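Local coordinates for protein Methylcobalamin\: coenzyme M methyltransferase (Methanosarcina mazei, PDB 4AY8) that transfers a methyl group from a methylated corrinoid (methylcobalamin) to coenzyme M in methanogenesis, using a zinc ion that binds the coenzyme M thiol, at residues 32-37 with 318-323; 205-210 with 237-242; 241-246 with 261-266. All coordinates share one frame; numbering follows the deposited sequence.

All three contacts reach one parallel sheet of the TIM barrel, at different points. Interactions 1 and 3 are buried; interaction 2 is only partly so. Interaction 1 ties the loop 32-37 to strand 320-323, the last barrel strand in chain order, with two backbone bonds, prolines and aliphatic side chains. Interactions 2 and 3 share Ser241 and Val242 and follow strand 242-246 on its two flanks: 205-210 with 237-242 relies on one backbone bond, a serine hydroxyl and a water, whereas 241-246 with 261-266 adds a carboxylate and an aromatic ring to strand pairing. Interactions 1 and 3 converge at coenzyme M, where Thr37 CG2 packs 3.9 Å from His246 ND1.

Interaction 1: residues 32-37 with 318-323; sequences PVCSVT and IDVLAP. With COM (1-thioethanesulfonic acid), chain C.
Pro32 and Val33 lie against Val320 and Leu321 where a loop between helices 15-24 and 42-48 runs beside strand 320-323, the last strand of the parallel sheet in this TIM-barrel, uroporphyrinogen-decarboxylase-type fold. Two backbone bonds make a single bridge between Val33 and Leu321: Leu321 N gives its hydrogen to Pro32 O at 3.0 Å, and Cys34 N gives its own to Leu321 O at 3.1 Å. CA-H...O contacts add to these, Val33 CA to Leu321 O and, more bent, Ala322 CA to Cys34 O.

The apolar contacts fall to both sides of this bridge. Val33 and Leu321 lie side by side and point the same way, CG2 of the valine 3.8 Å from CD2 of the leucine; CG2 is placed there by standing anti to the backbone N, while CG1 takes the more confined position between N and the carbonyl carbon. On the opposite side Cys34 SG meets Val320 CG1 at 3.9 Å, and Leu19 of helix 15-24 touches both residues. Farther along, the Pro323 ring brings CG and CD up to the CB and OG of Ser35.

Polar groups close the end near the active site. Ser35 OG donates to Thr37 O from above the carbonyl plane, a bond that ties the loop to itself. A water accepts from Val36 N and donates to Thr37 OG1 and Pro323 O, so it bridges the two segments; Thr37 OG1 is also hydrogen-bonded to Cys325 O, in a residue that binds the zinc. The loop thus delivers Thr37 to the coenzyme M pocket, where its CB lies 3.5 Å from sulfonate oxygen O3S.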
loop_
_atom_site.group_PDB
_atom_site.type_symbol
_atom_site.label_atom_id
_atom_site.label_comp_id
_atom_site.label_asym_id
_atom_site.label_seq_id
_atom_site.Cartn_x
_atom_site.Cartn_y
_atom_site.Cartn_z
ATOM N N PRO A 32 -15.610 5.717 -3.554
ATOM C CA PRO A 32 -15.130 5.819 -2.186
ATOM C C PRO A 32 -13.827 6.608 -2.090
ATOM O O PRO A 32 -13.020 6.608 -3.020
ATOM C CB PRO A 32 -14.906 4.357 -1.781
ATOM C CG PRO A 32 -14.694 3.651 -3.014
ATOM C CD PRO A 32 -15.499 4.352 -4.077
ATOM N N VAL A 33 -13.630 7.282 -0.966
ATOM C CA VAL A 33 -12.403 8.044 -0.728
ATOM C C VAL A 33 -11.682 7.535 0.530
ATOM O O VAL A 33 -12.224 7.530 1.644
ATOM C CB VAL A 33 -12.694 9.560 -0.670
ATOM C CG1 VAL A 33 -13.728 9.884 0.402
ATOM C CG2 VAL A 33 -11.424 10.365 -0.472
ATOM N N CYS A 34 -10.462 7.064 0.333
ATOM C CA CYS A 34 -9.678 6.507 1.424
ATOM C C CYS A 34 -8.218 6.464 1.014
ATOM O O CYS A 34 -7.853 6.969 -0.052
ATOM C CB CYS A 34 -10.181 5.111 1.771
ATOM S SG CYS A 34 -9.845 3.866 0.529
ATOM N N SER A 35 -7.374 5.902 1.871
ATOM C CA SER A 35 -5.970 5.740 1.554
ATOM C C SER A 35 -5.598 4.274 1.666
ATOM O O SER A 35 -5.921 3.629 2.659
ATOM C CB SER A 35 -5.105 6.576 2.498
ATOM O OG SER A 35 -3.740 6.441 2.174
ATOM N N VAL A 36 -4.927 3.749 0.643
ATOM C CA VAL A 36 -4.409 2.378 0.693
ATOM C C VAL A 36 -2.928 2.393 1.036
ATOM O O VAL A 36 -2.299 1.359 1.135
ATOM C CB VAL A 36 -4.652 1.597 -0.629
ATOM C CG1 VAL A 36 -6.139 1.593 -0.982
ATOM C CG2 VAL A 36 -3.807 2.162 -1.766
ATOM N N THR A 37 -2.399 3.595 1.220
ATOM C CA THR A 37 -1.018 3.819 1.623
ATOM C C THR A 37 -0.999 4.376 3.046
ATOM O O THR A 37 -2.059 4.651 3.631
ATOM C CB THR A 37 -0.315 4.777 0.642
ATOM O OG1 THR A 37 -1.112 5.953 0.472
ATOM C CG2 THR A 37 -0.110 4.099 -0.731
ATOM N N ILE A 318 -11.410 7.561 -11.989
ATOM C CA ILE A 318 -10.748 6.881 -10.869
ATOM C C ILE A 318 -11.783 6.043 -10.135
ATOM O O ILE A 318 -12.925 6.465 -9.957
ATOM C CB ILE A 318 -10.034 7.853 -9.899
ATOM C CG1 ILE A 318 -8.931 7.125 -9.137
ATOM C CG2 ILE A 318 -11.014 8.535 -8.936
ATOM C CD1 ILE A 318 -7.681 6.863 -9.961
ATOM N N ASP A 319 -11.381 4.841 -9.741
ATOM C CA ASP A 319 -12.291 3.887 -9.098
ATOM C C ASP A 319 -12.345 4.039 -7.588
ATOM O O ASP A 319 -13.387 3.829 -6.970
ATOM C CB ASP A 319 -11.899 2.467 -9.480
ATOM C CG ASP A 319 -12.136 2.194 -10.957
ATOM O OD1 ASP A 319 -13.307 2.019 -11.345
ATOM O OD2 ASP A 319 -11.161 2.195 -11.724
ATOM N N VAL A 320 -11.208 4.407 -7.015
ATOM C CA VAL A 320 -11.090 4.738 -5.601
ATOM C C VAL A 320 -10.227 5.986 -5.507
ATOM O O VAL A 320 -9.062 5.990 -5.948
ATOM C CB VAL A 320 -10.413 3.625 -4.786
ATOM C CG1 VAL A 320 -10.267 4.066 -3.307
ATOM C CG2 VAL A 320 -11.184 2.309 -4.904
ATOM N N LEU A 321 -10.786 7.050 -4.949
ATOM C CA LEU A 321 -10.036 8.297 -4.785
ATOM C C LEU A 321 -9.109 8.166 -3.589
ATOM O O LEU A 321 -9.546 7.815 -2.494
ATOM C CB LEU A 321 -10.991 9.497 -4.629
ATOM C CG LEU A 321 -10.346 10.863 -4.378
ATOM C CD1 LEU A 321 -9.557 11.311 -5.623
ATOM C CD2 LEU A 321 -11.390 11.926 -3.958
ATOM N N ALA A 322 -7.829 8.469 -3.806
ATOM C CA ALA A 322 -6.760 8.190 -2.834
ATOM C C ALA A 322 -5.503 9.035 -3.063
ATOM O O ALA A 322 -5.263 9.523 -4.171
ATOM C CB ALA A 322 -6.393 6.717 -2.908
ATOM N N PRO A 323 -4.686 9.210 -2.014
ATOM C CA PRO A 323 -3.362 9.783 -2.191
ATOM C C PRO A 323 -2.538 8.927 -3.159
ATOM O O PRO A 323 -2.721 7.725 -3.199
ATOM C CB PRO A 323 -2.755 9.713 -0.784
ATOM C CG PRO A 323 -3.917 9.635 0.145
ATOM C CD PRO A 323 -5.002 8.939 -0.605
HETATM C C1 COM C . 4.622 3.840 -0.228
HETATM C C2 COM C . 5.022 3.338 1.152
HETATM S S1 COM C . 5.728 3.242 -1.559
HETATM S S2 COM C . 4.076 3.936 2.402
HETATM O O1S COM C . 4.377 5.346 2.635
HETATM O O2S COM C . 4.483 3.189 3.614
HETATM O O3S COM C . 2.639 3.775 2.180
HETATM O O HOH W 1 -3.487 5.795 -1.113
#

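Interaction 2: residues 205-210 with 237-242; sequences DVIAIA and SSVNSV
Ile207 and Ser241 meet near the beginnings of neighbouring parallel strands, where the chain returns from helix 221-238 in a beta-alpha-beta unit. Ser241 turns its hydroxyl back on its own chain, the first torsion fully extended from the backbone N (chi1 180°), and donates to Val242 O at 2.8 Å, tilted 28° from the carbonyl plane. The same oxygen accepts Ile207 N at 3.2 Å, in the carbonyl plane, so two donors grip Val242 O. Here OG also comes within 3.3 Å of Asp205 O. A water completes the polar join, donating to Asp205 O and accepting from Val242 N.

Around these bonds the branched side chains are turned to fit. Ile207 sets CG1 beside its backbone N and anti to the carbonyl carbon (chi1 -52°), which carries that branch to Val239 CG1 at 4.0 Å; the two side chains cross at about a right angle. Val206 CG2 touches Val242 CG1 at 4.2 Å, while Val206 CG1 lies 3.8 Å from Val242 O. Before Ser241 the chain leaves the helix at Val239 and passes through an inverse gamma turn centred on Asn240.

Helix 178-202 packs on one side, with Met199 on Ile207, Ala196 on Val239 and Val200 on Ser241, and helix 15-24 supplies Leu23 against both Val206 and Val242. On its other side strand 206-210 pairs with strand 150-155, Val206 and Ala208 bonding to Gly152.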
loop_
_atom_site.group_PDB
_atom_site.type_symbol
_atom_site.label_atom_id
_atom_site.label_comp_id
_atom_site.label_asym_id
_atom_site.label_seq_id
_atom_site.Cartn_x
_atom_site.Cartn_y
_atom_site.Cartn_z
ATOM N N ASP A 205 -9.622 -6.656 5.212
ATOM C CA ASP A 205 -10.554 -6.788 4.090
ATOM C C ASP A 205 -9.851 -6.649 2.742
ATOM O O ASP A 205 -10.317 -7.168 1.733
ATOM C CB ASP A 205 -11.654 -5.736 4.184
ATOM C CG ASP A 205 -12.457 -5.853 5.461
ATOM O OD1 ASP A 205 -13.158 -6.882 5.619
ATOM O OD2 ASP A 205 -12.376 -4.923 6.294
ATOM N N VAL A 206 -8.747 -5.909 2.734
ATOM C CA VAL A 206 -7.967 -5.687 1.526
ATOM C C VAL A 206 -6.493 -5.770 1.917
ATOM O O VAL A 206 -6.101 -5.276 2.978
ATOM C CB VAL A 206 -8.267 -4.296 0.894
ATOM C CG1 VAL A 206 -7.325 -3.998 -0.274
ATOM C CG2 VAL A 206 -9.739 -4.185 0.451
ATOM N N ILE A 207 -5.687 -6.417 1.079
ATOM C CA ILE A 207 -4.249 -6.378 1.250
ATOM C C ILE A 207 -3.669 -5.477 0.174
ATOM O O ILE A 207 -3.794 -5.766 -1.012
ATOM C CB ILE A 207 -3.604 -7.764 1.147
ATOM C CG1 ILE A 207 -4.298 -8.741 2.090
ATOM C CG2 ILE A 207 -2.084 -7.667 1.437
ATOM C CD1 ILE A 207 -4.138 -8.398 3.590
ATOM N N ALA A 208 -3.043 -4.388 0.597
ATOM C CA ALA A 208 -2.465 -3.415 -0.325
ATOM C C ALA A 208 -0.948 -3.429 -0.224
ATOM O O ALA A 208 -0.376 -2.932 0.742
ATOM C CB ALA A 208 -3.003 -2.005 -0.039
ATOM N N ILE A 209 -0.297 -4.007 -1.224
ATOM C CA ILE A 209 1.154 -4.082 -1.211
ATOM C C ILE A 209 1.736 -2.864 -1.917
ATOM O O ILE A 209 1.169 -2.350 -2.899
ATOM C CB ILE A 209 1.717 -5.413 -1.816
ATOM C CG1 ILE A 209 1.528 -5.482 -3.325
ATOM C CG2 ILE A 209 1.077 -6.635 -1.176
ATOM C CD1 ILE A 209 2.124 -6.729 -3.952
ATOM N N ALA A 210 2.846 -2.384 -1.372
ATOM C CA ALA A 210 3.595 -1.283 -1.941
ATOM C C ALA A 210 4.938 -1.838 -2.396
ATOM O O ALA A 210 5.741 -2.322 -1.585
ATOM C CB ALA A 210 3.786 -0.178 -0.915
ATOM N N SER A 237 -2.776 -14.244 -6.729
ATOM C CA SER A 237 -3.641 -15.410 -6.839
ATOM C C SER A 237 -3.540 -16.349 -5.631
ATOM O O SER A 237 -4.405 -17.203 -5.453
ATOM C CB SER A 237 -3.373 -16.181 -8.134
ATOM O OG SER A 237 -2.033 -16.588 -8.200
ATOM N N SER A 238 -2.513 -16.188 -4.797
ATOM C CA SER A 238 -2.361 -17.050 -3.615
ATOM C C SER A 238 -2.901 -16.403 -2.332
ATOM O O SER A 238 -3.046 -17.068 -1.308
ATOM C CB SER A 238 -0.893 -17.454 -3.393
ATOM O OG SER A 238 -0.324 -18.055 -4.541
ATOM N N VAL A 239 -3.179 -15.105 -2.386
ATOM C CA VAL A 239 -3.684 -14.363 -1.228
ATOM C C VAL A 239 -5.218 -14.305 -1.307
ATOM O O VAL A 239 -5.816 -13.878 -2.316
ATOM C CB VAL A 239 -3.035 -12.965 -1.149
ATOM C CG1 VAL A 239 -3.702 -12.077 -0.095
ATOM C CG2 VAL A 239 -1.540 -13.100 -0.869
ATOM N N ASN A 240 -5.831 -14.780 -0.229
ATOM C CA ASN A 240 -7.267 -15.012 -0.140
ATOM C C ASN A 240 -8.051 -13.770 0.239
ATOM O O ASN A 240 -8.786 -13.744 1.219
ATOM C CB ASN A 240 -7.518 -16.097 0.892
ATOM C CG ASN A 240 -6.971 -17.417 0.468
ATOM O OD1 ASN A 240 -7.582 -18.113 -0.334
ATOM N ND2 ASN A 240 -5.810 -17.780 0.995
ATOM N N SER A 241 -7.880 -12.742 -0.574
ATOM C CA SER A 241 -8.456 -11.452 -0.332
ATOM C C SER A 241 -8.481 -10.671 -1.646
ATOM O O SER A 241 -7.732 -10.963 -2.578
ATOM C CB SER A 241 -7.587 -10.722 0.690
ATOM O OG SER A 241 -8.077 -9.433 0.996
ATOM N N VAL A 242 -9.350 -9.673 -1.702
ATOM C CA VAL A 242 -9.185 -8.571 -2.636
ATOM C C VAL A 242 -7.835 -7.913 -2.335
ATOM O O VAL A 242 -7.481 -7.715 -1.173
ATOM C CB VAL A 242 -10.346 -7.580 -2.479
ATOM C CG1 VAL A 242 -10.053 -6.253 -3.166
ATOM C CG2 VAL A 242 -11.642 -8.221 -2.995
HETATM O O HOH W 2 -11.126 -9.441 0.187
#

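Interaction 3: residues 241-246 with 261-266; sequences SVTVLH and CGFEGL. With ZN (zinc ion), chain D; COM (1-thioethanesulfonic acid), chain C.
Phe263 swings its ring toward Leu245 by holding CG beside its backbone N (chi1 -57°), and Glu264 bends at chi2 (78°) so that its carboxylate doubles back to the start of strand 242-246. The ring lies with one face under Leu245 CB, 3.6 Å from the ring centroid, a CH-pi contact offset toward the rim, while Leu245 CD2 reaches the CD1-CE1 side. Thr243 OG1 comes obliquely to the ring, 3.2 Å from Phe263 CD2. With an alanine in place of Phe263, Leu245 CB would probably lose the ring face it packs on, and a gap would open beside Thr243.

Glu264 OE1 takes the hydrogen of Thr243 N at 2.8 Å in an almost straight bond, met from above the carboxylate plane, and the Glu264 side chain crosses that of Val242 at about a right angle. A water lies near Thr243 OG1, the same oxygen and Gly262 O, with too few protons for every acceptor.

Parallel pairing follows: Leu245 N donates to Gly265 O at 3.0 Å, whereas the bond from Gly265 N to Thr243 O is long and weak. Having no side chain, Gly265 leaves room for Val244 CG2, which would crowd any beta carbon there.

At the far end of the strand His246 binds the zinc through NE2 at 2.2 Å; Cys248, Cys325 and the coenzyme M thiol sulfur S1 complete the site, and Ser267 holds ND1. Strand 206-210 runs along the other side of strand 242-246, its Ile209 touching Leu245 and Phe263, while helix 221-238 packs Leu232 on Leu245 and helix 252-259 covers Leu266.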
loop_
_atom_site.group_PDB
_atom_site.type_symbol
_atom_site.label_atom_id
_atom_site.label_comp_id
_atom_site.label_asym_id
_atom_site.label_seq_id
_atom_site.Cartn_x
_atom_site.Cartn_y
_atom_site.Cartn_z
ATOM N N SER A 241 -7.880 -12.742 -0.574
ATOM C CA SER A 241 -8.456 -11.452 -0.332
ATOM C C SER A 241 -8.481 -10.671 -1.646
ATOM O O SER A 241 -7.732 -10.963 -2.578
ATOM C CB SER A 241 -7.587 -10.722 0.690
ATOM O OG SER A 241 -8.077 -9.433 0.996
ATOM N N VAL A 242 -9.350 -9.673 -1.702
ATOM C CA VAL A 242 -9.185 -8.571 -2.636
ATOM C C VAL A 242 -7.835 -7.913 -2.335
ATOM O O VAL A 242 -7.481 -7.715 -1.173
ATOM C CB VAL A 242 -10.346 -7.580 -2.479
ATOM C CG1 VAL A 242 -10.053 -6.253 -3.166
ATOM C CG2 VAL A 242 -11.642 -8.221 -2.995
ATOM N N THR A 243 -7.067 -7.613 -3.377
ATOM C CA THR A 243 -5.749 -7.015 -3.200
ATOM C C THR A 243 -5.573 -5.752 -4.049
ATOM O O THR A 243 -6.264 -5.551 -5.060
ATOM C CB THR A 243 -4.603 -8.003 -3.562
ATOM O OG1 THR A 243 -4.733 -8.389 -4.928
ATOM C CG2 THR A 243 -4.590 -9.239 -2.644
ATOM N N VAL A 244 -4.642 -4.910 -3.621
ATOM C CA VAL A 244 -4.230 -3.733 -4.373
ATOM C C VAL A 244 -2.705 -3.711 -4.529
ATOM O O VAL A 244 -1.959 -4.020 -3.590
ATOM C CB VAL A 244 -4.684 -2.430 -3.683
ATOM C CG1 VAL A 244 -4.014 -1.218 -4.337
ATOM C CG2 VAL A 244 -6.228 -2.296 -3.702
ATOM N N LEU A 245 -2.263 -3.341 -5.727
ATOM C CA LEU A 245 -0.847 -3.209 -6.057
ATOM C C LEU A 245 -0.492 -1.748 -6.249
ATOM O O LEU A 245 -0.945 -1.112 -7.207
ATOM C CB LEU A 245 -0.524 -3.978 -7.332
ATOM C CG LEU A 245 0.871 -3.758 -7.897
ATOM C CD1 LEU A 245 1.948 -4.193 -6.883
ATOM C CD2 LEU A 245 1.023 -4.464 -9.251
ATOM N N HIS A 246 0.315 -1.223 -5.328
ATOM C CA HIS A 246 0.818 0.139 -5.398
ATOM C C HIS A 246 2.247 0.163 -5.909
ATOM O O HIS A 246 3.123 -0.467 -5.331
ATOM C CB HIS A 246 0.798 0.789 -4.006
ATOM C CG HIS A 246 1.472 2.118 -3.965
ATOM N ND1 HIS A 246 0.887 3.264 -4.459
ATOM C CD2 HIS A 246 2.707 2.477 -3.539
ATOM C CE1 HIS A 246 1.731 4.273 -4.324
ATOM N NE2 HIS A 246 2.839 3.821 -3.771
ATOM N N CYS A 261 -1.708 -8.570 -13.322
ATOM C CA CYS A 261 -1.113 -9.263 -12.195
ATOM C C CYS A 261 -2.070 -9.905 -11.191
ATOM O O CYS A 261 -1.613 -10.553 -10.242
ATOM C CB CYS A 261 -0.154 -8.339 -11.457
ATOM S SG CYS A 261 1.381 -8.060 -12.325
ATOM N N GLY A 262 -3.367 -9.721 -11.374
ATOM C CA GLY A 262 -4.357 -10.376 -10.514
ATOM C C GLY A 262 -4.787 -9.575 -9.288
ATOM O O GLY A 262 -5.562 -10.060 -8.479
ATOM N N PHE A 263 -4.273 -8.360 -9.138
ATOM C CA PHE A 263 -4.775 -7.444 -8.131
ATOM C C PHE A 263 -6.029 -6.733 -8.672
ATOM O O PHE A 263 -6.062 -6.295 -9.831
ATOM C CB PHE A 263 -3.719 -6.405 -7.767
ATOM C CG PHE A 263 -2.426 -6.987 -7.281
ATOM C CD1 PHE A 263 -1.523 -7.548 -8.167
ATOM C CD2 PHE A 263 -2.102 -6.949 -5.935
ATOM C CE1 PHE A 263 -0.334 -8.083 -7.716
ATOM C CE2 PHE A 263 -0.912 -7.472 -5.485
ATOM C CZ PHE A 263 -0.027 -8.042 -6.375
ATOM N N GLU A 264 -7.062 -6.628 -7.835
ATOM C CA GLU A 264 -8.294 -5.950 -8.218
ATOM C C GLU A 264 -8.031 -4.483 -8.590
ATOM O O GLU A 264 -8.551 -3.980 -9.601
ATOM C CB GLU A 264 -9.321 -6.038 -7.095
ATOM C CG GLU A 264 -10.106 -7.356 -7.038
ATOM C CD GLU A 264 -9.325 -8.513 -6.424
ATOM O OE1 GLU A 264 -8.243 -8.304 -5.841
ATOM O OE2 GLU A 264 -9.810 -9.650 -6.526
ATOM N N GLY A 265 -7.225 -3.822 -7.763
ATOM C CA GLY A 265 -6.904 -2.401 -7.918
ATOM C C GLY A 265 -5.420 -2.108 -8.080
ATOM O O GLY A 265 -4.570 -2.810 -7.519
ATOM N N LEU A 266 -5.125 -1.080 -8.871
ATOM C CA LEU A 266 -3.782 -0.561 -9.060
ATOM C C LEU A 266 -3.691 0.826 -8.438
ATOM O O LEU A 266 -4.420 1.739 -8.819
ATOM C CB LEU A 266 -3.442 -0.473 -10.541
ATOM C CG LEU A 266 -3.634 -1.752 -11.383
ATOM C CD1 LEU A 266 -3.134 -1.510 -12.796
ATOM C CD2 LEU A 266 -2.941 -2.979 -10.757
HETATM ZN ZN ZN D . 4.705 4.712 -3.090
HETATM C C1 COM C . 4.622 3.840 -0.228
HETATM C C2 COM C . 5.022 3.338 1.152
HETATM S S1 COM C . 5.728 3.242 -1.559
HETATM S S2 COM C . 4.076 3.936 2.402
HETATM O O1S COM C . 4.377 5.346 2.635
HETATM O O2S COM C . 4.483 3.189 3.614
HETATM O O3S COM C . 2.639 3.775 2.180
HETATM O O HOH W 3 -9.791 -11.732 -5.006
HETATM O O HOH W 4 -6.356 -10.483 -5.884
#